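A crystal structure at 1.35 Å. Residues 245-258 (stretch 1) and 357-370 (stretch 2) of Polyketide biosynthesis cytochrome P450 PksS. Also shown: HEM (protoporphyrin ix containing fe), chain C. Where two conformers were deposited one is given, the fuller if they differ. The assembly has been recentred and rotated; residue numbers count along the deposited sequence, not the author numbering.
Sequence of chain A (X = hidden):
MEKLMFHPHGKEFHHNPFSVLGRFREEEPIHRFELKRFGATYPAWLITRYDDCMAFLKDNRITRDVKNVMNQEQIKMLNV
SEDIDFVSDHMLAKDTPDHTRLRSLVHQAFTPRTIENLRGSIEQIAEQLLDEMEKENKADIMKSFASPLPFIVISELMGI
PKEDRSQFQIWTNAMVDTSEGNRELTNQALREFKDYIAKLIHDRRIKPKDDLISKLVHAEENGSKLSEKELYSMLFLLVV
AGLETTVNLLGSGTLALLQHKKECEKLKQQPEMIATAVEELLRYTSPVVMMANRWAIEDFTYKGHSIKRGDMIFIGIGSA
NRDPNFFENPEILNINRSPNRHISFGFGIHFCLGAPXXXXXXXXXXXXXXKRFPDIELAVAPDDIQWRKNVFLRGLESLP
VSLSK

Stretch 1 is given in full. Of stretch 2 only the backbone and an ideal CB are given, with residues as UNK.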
# COMPACT_ATOMS: atom_id res chain seq x y z
N THR A 245 1.13 1.45 3.88
CA THR A 245 0.08 0.77 3.19
C THR A 245 -0.16 -0.66 3.75
O THR A 245 -1.30 -1.11 3.95
CB THR A 245 0.28 0.89 1.67
OG1 THR A 245 1.60 0.45 1.33
CG2 THR A 245 0.03 2.22 1.31
N THR A 246 0.93 -1.33 4.15
CA THR A 246 0.79 -2.64 4.80
C THR A 246 0.18 -2.50 6.19
O THR A 246 -0.66 -3.27 6.55
CB THR A 246 2.24 -3.25 4.88
OG1 THR A 246 2.79 -3.34 3.52
CG2 THR A 246 2.19 -4.58 5.38
N VAL A 247 0.61 -1.47 6.93
CA VAL A 247 -0.06 -1.11 8.19
C VAL A 247 -1.53 -0.98 7.96
O VAL A 247 -2.34 -1.44 8.81
CB VAL A 247 0.58 0.20 8.72
CG1 VAL A 247 -0.21 0.73 9.91
CG2 VAL A 247 2.03 -0.05 9.13
N ASN A 248 -1.96 -0.32 6.90
CA ASN A 248 -3.38 -0.09 6.66
C ASN A 248 -4.07 -1.40 6.33
O ASN A 248 -5.26 -1.52 6.71
CB ASN A 248 -3.58 0.99 5.62
CG ASN A 248 -3.21 2.33 6.13
OD1 ASN A 248 -3.26 2.47 7.39
ND2 ASN A 248 -2.87 3.21 5.30
N LEU A 249 -3.49 -2.32 5.62
CA LEU A 249 -4.14 -3.61 5.49
C LEU A 249 -4.48 -4.17 6.87
O LEU A 249 -5.57 -4.69 7.14
CB LEU A 249 -3.32 -4.61 4.69
CG LEU A 249 -3.84 -6.05 4.63
CD1 LEU A 249 -5.25 -6.17 4.05
CD2 LEU A 249 -2.90 -6.97 3.86
N LEU A 250 -3.46 -4.19 7.75
CA LEU A 250 -3.69 -4.81 9.05
C LEU A 250 -4.67 -4.06 9.84
O LEU A 250 -5.52 -4.66 10.53
CB LEU A 250 -2.38 -4.89 9.79
CG LEU A 250 -1.28 -5.74 9.19
CD1 LEU A 250 -0.03 -5.86 10.02
CD2 LEU A 250 -1.73 -7.08 8.69
N GLY A 251 -4.63 -2.71 9.84
CA GLY A 251 -5.56 -1.95 10.64
C GLY A 251 -6.97 -2.00 10.13
O GLY A 251 -7.95 -2.29 10.86
N SER A 252 -7.12 -1.65 8.85
CA SER A 252 -8.42 -1.64 8.26
C SER A 252 -8.99 -3.01 8.13
O SER A 252 -10.19 -3.18 8.23
CB SER A 252 -8.36 -0.97 6.89
OG SER A 252 -7.96 0.37 7.02
N GLY A 253 -8.17 -4.01 7.90
CA GLY A 253 -8.69 -5.40 7.89
C GLY A 253 -9.19 -5.80 9.25
O GLY A 253 -10.24 -6.45 9.31
N THR A 254 -8.46 -5.42 10.31
CA THR A 254 -8.94 -5.74 11.66
C THR A 254 -10.28 -5.06 11.85
O THR A 254 -11.28 -5.66 12.36
CB THR A 254 -7.94 -5.32 12.71
OG1 THR A 254 -6.78 -6.11 12.57
CG2 THR A 254 -8.46 -5.56 14.12
N LEU A 255 -10.38 -3.78 11.53
CA LEU A 255 -11.63 -3.05 11.68
C LEU A 255 -12.77 -3.79 10.93
O LEU A 255 -13.87 -3.98 11.47
CB LEU A 255 -11.51 -1.59 11.22
CG LEU A 255 -12.83 -0.81 11.15
CD1 LEU A 255 -13.48 -0.72 12.54
CD2 LEU A 255 -12.61 0.59 10.58
N ALA A 256 -12.52 -4.17 9.68
CA ALA A 256 -13.57 -4.81 8.89
C ALA A 256 -13.98 -6.12 9.57
O ALA A 256 -15.21 -6.40 9.60
CB ALA A 256 -13.11 -5.04 7.46
N LEU A 257 -13.08 -6.94 10.04
CA LEU A 257 -13.45 -8.13 10.78
C LEU A 257 -14.25 -7.80 12.02
O LEU A 257 -15.28 -8.49 12.21
CB LEU A 257 -12.23 -8.93 11.15
CG LEU A 257 -11.45 -9.58 10.01
CD1 LEU A 257 -10.08 -10.07 10.47
CD2 LEU A 257 -12.24 -10.71 9.35
N LEU A 258 -13.93 -6.76 12.76
CA LEU A 258 -14.66 -6.38 13.97
C LEU A 258 -16.03 -5.83 13.64
O LEU A 258 -16.89 -5.86 14.56
CB LEU A 258 -13.82 -5.46 14.85
CG LEU A 258 -12.50 -6.06 15.33
CD1 LEU A 258 -11.75 -5.00 16.11
CD2 LEU A 258 -12.74 -7.32 16.14
N UNK A 357 4.48 -10.53 0.33
CA UNK A 357 4.84 -10.15 1.69
C UNK A 357 3.66 -9.53 2.39
O UNK A 357 3.39 -9.87 3.53
CB UNK A 357 6.03 -9.18 1.69
N UNK A 358 2.90 -8.67 1.72
CA UNK A 358 1.68 -8.13 2.33
C UNK A 358 0.73 -9.23 2.67
O UNK A 358 0.13 -9.28 3.76
CB UNK A 358 1.00 -7.12 1.40
N UNK A 359 0.56 -10.20 1.77
CA UNK A 359 -0.32 -11.30 2.02
C UNK A 359 0.16 -12.16 3.17
O UNK A 359 -0.66 -12.61 3.99
CB UNK A 359 -0.47 -12.14 0.75
N UNK A 360 1.48 -12.37 3.33
CA UNK A 360 1.99 -13.18 4.41
C UNK A 360 1.82 -12.47 5.70
O UNK A 360 1.45 -13.08 6.75
CB UNK A 360 3.46 -13.54 4.19
N UNK A 361 2.11 -11.17 5.78
CA UNK A 361 1.89 -10.43 6.99
C UNK A 361 0.47 -10.47 7.39
O UNK A 361 0.12 -10.63 8.59
CB UNK A 361 2.35 -8.98 6.84
N UNK A 362 -0.46 -10.28 6.50
CA UNK A 362 -1.90 -10.34 6.77
C UNK A 362 -2.28 -11.71 7.28
O UNK A 362 -2.99 -11.82 8.30
CB UNK A 362 -2.71 -10.00 5.52
N UNK A 363 -1.88 -12.76 6.61
CA UNK A 363 -2.18 -14.16 7.04
C UNK A 363 -1.77 -14.31 8.48
O UNK A 363 -2.59 -14.78 9.29
CB UNK A 363 -1.46 -15.19 6.17
N UNK A 364 -0.53 -13.99 8.79
CA UNK A 364 0.02 -14.25 10.10
C UNK A 364 -0.70 -13.40 11.11
O UNK A 364 -1.11 -13.86 12.20
CB UNK A 364 1.53 -13.98 10.13
N UNK A 365 -0.82 -12.11 10.86
CA UNK A 365 -1.31 -11.19 11.85
C UNK A 365 -2.74 -11.44 12.16
O UNK A 365 -3.12 -11.41 13.37
CB UNK A 365 -1.12 -9.74 11.39
N UNK A 366 -3.62 -11.58 11.21
CA UNK A 366 -5.05 -11.77 11.51
C UNK A 366 -5.27 -13.06 12.25
O UNK A 366 -5.98 -13.06 13.25
CB UNK A 366 -5.89 -11.76 10.23
N UNK A 367 -4.63 -14.14 11.84
CA UNK A 367 -4.78 -15.43 12.56
C UNK A 367 -4.29 -15.26 13.95
O UNK A 367 -4.94 -15.78 14.93
CB UNK A 367 -4.02 -16.57 11.87
N UNK A 368 -3.14 -14.67 14.18
CA UNK A 368 -2.55 -14.59 15.46
C UNK A 368 -3.37 -13.76 16.37
O UNK A 368 -3.52 -14.13 17.59
CB UNK A 368 -1.12 -14.04 15.37
N UNK A 369 -3.88 -12.63 15.95
CA UNK A 369 -4.69 -11.76 16.76
C UNK A 369 -5.95 -12.47 17.23
O UNK A 369 -6.28 -12.36 18.43
CB UNK A 369 -5.05 -10.49 15.98
N UNK A 370 -6.62 -13.15 16.34
CA UNK A 370 -7.93 -13.85 16.63
C UNK A 370 -7.66 -15.05 17.49
O UNK A 370 -8.59 -15.39 18.36
CB UNK A 370 -8.65 -14.29 15.35
CHA HEM C . 3.10 -1.30 -6.48
CHB HEM C . -0.57 -1.89 -3.40
CHC HEM C . 2.53 -3.61 -0.06
CHD HEM C . 6.16 -2.86 -3.11
C1A HEM C . 1.84 -1.29 -5.94
C2A HEM C . 0.57 -0.91 -6.59
C3A HEM C . -0.40 -1.02 -5.71
C4A HEM C . 0.18 -1.57 -4.49
CMA HEM C . -1.81 -0.63 -5.88
CAA HEM C . 0.48 -0.33 -8.00
CBA HEM C . 0.57 1.13 -8.02
CGA HEM C . 0.43 1.87 -9.41
O1A HEM C . 0.36 3.15 -9.29
O2A HEM C . 0.35 1.15 -10.33
C1B HEM C . -0.04 -2.40 -2.21
C2B HEM C . -0.79 -2.80 -1.06
C3B HEM C . 0.04 -3.28 -0.10
C4B HEM C . 1.38 -3.19 -0.69
CMB HEM C . -2.24 -2.68 -1.01
CAB HEM C . -0.20 -3.80 1.23
CBB HEM C . -1.36 -4.24 1.59
C1C HEM C . 3.80 -3.61 -0.57
C2C HEM C . 5.00 -4.02 0.06
C3C HEM C . 6.06 -3.81 -0.82
C4C HEM C . 5.48 -3.22 -1.98
CMC HEM C . 4.98 -4.73 1.39
CAC HEM C . 7.48 -4.09 -0.63
CBC HEM C . 8.05 -4.11 0.52
C1D HEM C . 5.68 -2.35 -4.30
C2D HEM C . 6.50 -1.95 -5.41
C3D HEM C . 5.62 -1.53 -6.37
C4D HEM C . 4.25 -1.69 -5.84
CMD HEM C . 8.01 -2.07 -5.52
CAD HEM C . 5.94 -1.04 -7.76
CBD HEM C . 5.97 -2.15 -8.77
CGD HEM C . 6.40 -1.74 -10.21
O1D HEM C . 6.34 -0.53 -10.47
O2D HEM C . 6.70 -2.68 -10.97
NA HEM C . 1.51 -1.77 -4.71
NB HEM C . 1.27 -2.70 -1.96
NC HEM C . 4.12 -3.15 -1.81
ND HEM C . 4.34 -2.18 -4.54
FE HEM C . 2.82 -2.51 -3.29

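Stretch 2 is helical throughout and runs 36° from the direction of stretch 1, with the axes 9.9 Å apart at closest approach.

At 358 the CB lies sideways, 4.6 Å from Leu 249 CD2, and the heme is close by. A small side chain suits such a place. It is Ala 358, whose CB is 3.6 Å from HEM CAB.

At 361 the CB points toward stretch 1, 4.6 Å from Thr 246 CG2. Stretch 1 offers methyl groups here and no charge, so a medium or long side chain, apolar or polar, could fit. It is Glu 361. Its OE1 comes 3.4 Å from Thr 246 CG2, a contact without a hydrogen bond.

At 362 an ideal CB would lie 3.5 Å from Leu 249 CD2, which is tight. Glycine suits best, though alanine might be squeezed in. It is Gly 362, and its bare CA takes Leu 250 CD2 at 3.8 Å.

At 365 the CB points toward stretch 1, 3.8 Å from Leu 250 CD2. Alanine or another small residue fits. It is Ala 365, which with Glu 361, Gly 362 and position 366 forms the hole that receives Leu 250.

At 366 the CB points sideways, but stretch 1 has a hollow over Gly 253, bordered by Leu 250, Thr 254 and Leu 257. A large apolar side chain, aromatic or aliphatic, could reach in. It is Phe 366, with chi1 in m. Leu 250 CD2 lies over one ring face, 4.2 Å from CZ, and Leu 249 O is at the edge, 3.5 Å from CZ. A CB on Gly 253 would clash with CZ, so the missing side chain makes the room.

At 369 the CB points toward stretch 1 across a gap, which favors a longer apolar side chain. It is Leu 369; its CD2 is 3.9 Å from Thr 254 OG1.

At 370 the CB is sideways and distant. A long apolar side chain could reach Leu 257, but a shorter one would also do. Leu 370 brings its end nearer, with CD1 4.6 Å from Leu 257 CD1.

The other positions are little limited by stretch 1. The CB at 357 points sideways with nothing near, 359 and 363 point away, and 360, 364, 367 and 368 are out of reach. Many side chains would do. They are Leu 357, Arg 359, Leu 360, His 363, Ile 364, Lys 367 and Ala 368.

Stretch 2 (357-370) LARLEGHIAFKALL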
# COMPACT_ATOMS: atom_id res chain seq x y z
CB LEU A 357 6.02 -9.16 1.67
CG LEU A 357 6.45 -8.68 3.04
CD1 LEU A 357 6.85 -9.84 3.95
CD2 LEU A 357 7.69 -7.79 2.82
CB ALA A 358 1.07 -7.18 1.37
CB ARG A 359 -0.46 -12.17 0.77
CG ARG A 359 -1.32 -11.53 -0.31
CD ARG A 359 -1.27 -12.31 -1.61
NE ARG A 359 -2.34 -11.88 -2.51
CZ ARG A 359 -2.28 -11.67 -3.83
NH1 ARG A 359 -1.17 -11.73 -4.49
NH2 ARG A 359 -3.42 -11.30 -4.46
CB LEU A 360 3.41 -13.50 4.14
CG LEU A 360 4.15 -14.37 5.18
CD1 LEU A 360 3.47 -15.72 5.36
CD2 LEU A 360 5.57 -14.59 4.77
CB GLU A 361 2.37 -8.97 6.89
CG GLU A 361 3.86 -8.84 6.74
CD GLU A 361 4.37 -7.40 6.74
OE1 GLU A 361 3.89 -6.58 7.56
OE2 GLU A 361 5.33 -7.07 5.98
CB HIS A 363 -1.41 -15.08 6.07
CG HIS A 363 -1.44 -16.53 6.42
ND1 HIS A 363 -0.96 -17.09 7.58
CD2 HIS A 363 -1.79 -17.54 5.63
CE1 HIS A 363 -0.98 -18.42 7.47
NE2 HIS A 363 -1.54 -18.71 6.32
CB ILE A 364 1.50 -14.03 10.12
CG1 ILE A 364 2.15 -15.13 9.32
CG2 ILE A 364 2.01 -13.99 11.55
CD1 ILE A 364 3.58 -14.93 8.93
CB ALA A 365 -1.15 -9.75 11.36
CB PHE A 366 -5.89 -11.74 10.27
CG PHE A 366 -5.87 -10.40 9.52
CD1 PHE A 366 -6.04 -9.18 10.14
CD2 PHE A 366 -5.68 -10.40 8.17
CE1 PHE A 366 -6.00 -7.97 9.32
CE2 PHE A 366 -5.64 -9.28 7.40
CZ PHE A 366 -5.79 -8.07 8.00
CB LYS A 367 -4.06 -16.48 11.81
CG LYS A 367 -4.76 -17.10 10.68
CD LYS A 367 -3.93 -18.17 9.96
CE LYS A 367 -3.29 -19.24 10.77
NZ LYS A 367 -2.43 -20.06 9.83
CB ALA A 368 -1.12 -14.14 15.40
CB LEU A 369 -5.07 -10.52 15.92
CG LEU A 369 -5.90 -9.45 16.63
CD1 LEU A 369 -5.10 -8.84 17.74
CD2 LEU A 369 -6.36 -8.43 15.62
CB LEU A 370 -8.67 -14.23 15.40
CG LEU A 370 -9.14 -13.10 14.56
CD1 LEU A 370 -9.74 -13.70 13.30
CD2 LEU A 370 -10.11 -12.25 15.31
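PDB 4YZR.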